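Side-chain contact in CcbJ (Streptomyces caelestis, PDB 4HGZ), which is thought to act as an S-adenosyl-L-methionine-dependent N-methyltransferase: residues P233-L236 / D237-N241. Residues are numbered along the deposited sequence; the frame is centred on the assembly and turned at random.
Sequences PAEL and DLMAN
A240 N donates to L236 O at 2.8 Å, and M239 N to E235 O and D237 N to P233 O do the same one and three residues earlier: three i to i+4 bonds of the alpha-helix 233-242, which packs on the mixed sheet of a Rossmann-like methyltransferase domain. The fourth, L238 N to A234 O at 3.2 Å, is longer and more bent, and L238 N also makes a weak bond to E235 O. A234 O has a second donor in Q146 NE2 of a neighbouring subunit.

The main partners of the carboxylates lie outside this stretch of helix, one of them directly before it. With CG anti to its carbonyl carbon (chi1 -69°), D237 folds its side chain back beside the first turn, yet OD2 forms a salt bridge with R250 on strand 245-251 and OD1 is hydrogen-bonded to Y270 OH on strand 265-272. E235 has an extended chain; its OE2 forms a salt bridge with R229 and a hydrogen bond with Q146 NE2 of its own chain, while OE1 is hydrogen-bonded to Q206 NE2 and Y232 N.

Packing centres on M239. Its SD passes obliquely over the E235 side chain, 3.9 Å from E235 CG. M239 also touches I150 and M153 of helix 146-159, whereas L236 leans on H266 and Y270, so the two residues join the helix to different neighbours. A234 and L238 pack on E235 and M239 of the second subunit, placing this turn at the subunit interface. The bend at chi3 (59°) brings the M239 methyl CE to 4.1 Å from L236 CD1.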
loop_
_atom_site.group_PDB
_atom_site.type_symbol
_atom_site.label_atom_id
_atom_site.label_comp_id
_atom_site.label_asym_id
_atom_site.label_seq_id
_atom_site.Cartn_x
_atom_site.Cartn_y
_atom_site.Cartn_z
ATOM N N PRO C 233 -21.451 -1.760 -11.284
ATOM C CA PRO C 233 -22.302 -1.064 -12.250
ATOM C C PRO C 233 -22.743 -1.933 -13.435
ATOM O O PRO C 233 -23.927 -1.960 -13.768
ATOM C CB PRO C 233 -21.400 0.075 -12.725
ATOM C CG PRO C 233 -20.646 0.436 -11.481
ATOM C CD PRO C 233 -20.364 -0.891 -10.788
ATOM N N ALA C 234 -21.817 -2.637 -14.073
ATOM C CA ALA C 234 -22.185 -3.427 -15.247
ATOM C C ALA C 234 -23.046 -4.633 -14.880
ATOM O O ALA C 234 -23.941 -5.010 -15.636
ATOM C CB ALA C 234 -20.948 -3.855 -16.044
ATOM N N GLU C 235 -22.763 -5.237 -13.729
ATOM C CA GLU C 235 -23.591 -6.315 -13.202
ATOM C C GLU C 235 -24.969 -5.737 -12.906
ATOM O O GLU C 235 -25.990 -6.283 -13.320
ATOM C CB GLU C 235 -22.977 -6.884 -11.919
ATOM C CG GLU C 235 -23.808 -7.952 -11.219
ATOM C CD GLU C 235 -23.397 -8.189 -9.762
ATOM O OE1 GLU C 235 -22.427 -7.556 -9.284
ATOM O OE2 GLU C 235 -24.055 -9.016 -9.087
ATOM N N LEU C 236 -24.985 -4.609 -12.202
ATOM C CA LEU C 236 -26.232 -3.959 -11.824
ATOM C C LEU C 236 -27.111 -3.668 -13.038
ATOM O O LEU C 236 -28.313 -3.963 -13.037
ATOM C CB LEU C 236 -25.942 -2.673 -11.068
ATOM C CG LEU C 236 -27.142 -2.003 -10.412
ATOM C CD1 LEU C 236 -27.796 -2.955 -9.414
ATOM C CD2 LEU C 236 -26.676 -0.715 -9.733
ATOM N N ASP C 237 -26.506 -3.100 -14.075
ATOM C CA ASP C 237 -27.230 -2.781 -15.305
ATOM C C ASP C 237 -27.823 -4.031 -15.960
ATOM O O ASP C 237 -28.895 -3.981 -16.575
ATOM C CB ASP C 237 -26.312 -2.056 -16.298
ATOM C CG ASP C 237 -25.934 -0.652 -15.835
ATOM O OD1 ASP C 237 -26.532 -0.133 -14.854
ATOM O OD2 ASP C 237 -25.029 -0.063 -16.462
ATOM N N LEU C 238 -27.127 -5.157 -15.833
ATOM C CA LEU C 238 -27.620 -6.388 -16.427
ATOM C C LEU C 238 -28.790 -6.915 -15.586
ATOM O O LEU C 238 -29.793 -7.400 -16.117
ATOM C CB LEU C 238 -26.496 -7.420 -16.544
ATOM C CG LEU C 238 -26.894 -8.736 -17.200
ATOM C CD1 LEU C 238 -27.554 -8.447 -18.536
ATOM C CD2 LEU C 238 -25.700 -9.659 -17.355
ATOM N N MET C 239 -28.663 -6.790 -14.271
ATOM C CA MET C 239 -29.747 -7.127 -13.373
ATOM C C MET C 239 -30.986 -6.324 -13.752
ATOM O O MET C 239 -32.078 -6.879 -13.904
ATOM C CB MET C 239 -29.345 -6.838 -11.935
ATOM C CG MET C 239 -28.245 -7.733 -11.447
ATOM S SD MET C 239 -27.362 -7.073 -10.025
ATOM C CE MET C 239 -28.689 -6.903 -8.828
ATOM N N ALA C 240 -30.807 -5.017 -13.923
ATOM C CA ALA C 240 -31.905 -4.158 -14.338
ATOM C C ALA C 240 -32.552 -4.674 -15.628
ATOM O O ALA C 240 -33.777 -4.741 -15.728
ATOM C CB ALA C 240 -31.424 -2.734 -14.514
ATOM N N ASN C 241 -31.740 -5.032 -16.619
ATOM C CA ASN C 241 -32.314 -5.569 -17.851
ATOM C C ASN C 241 -33.173 -6.789 -17.541
ATOM O O ASN C 241 -34.335 -6.853 -17.929
ATOM C CB ASN C 241 -31.242 -5.909 -18.895
ATOM C CG ASN C 241 -30.417 -4.700 -19.304
ATOM O OD1 ASN C 241 -30.760 -3.562 -18.968
ATOM N ND2 ASN C 241 -29.316 -4.939 -20.032
#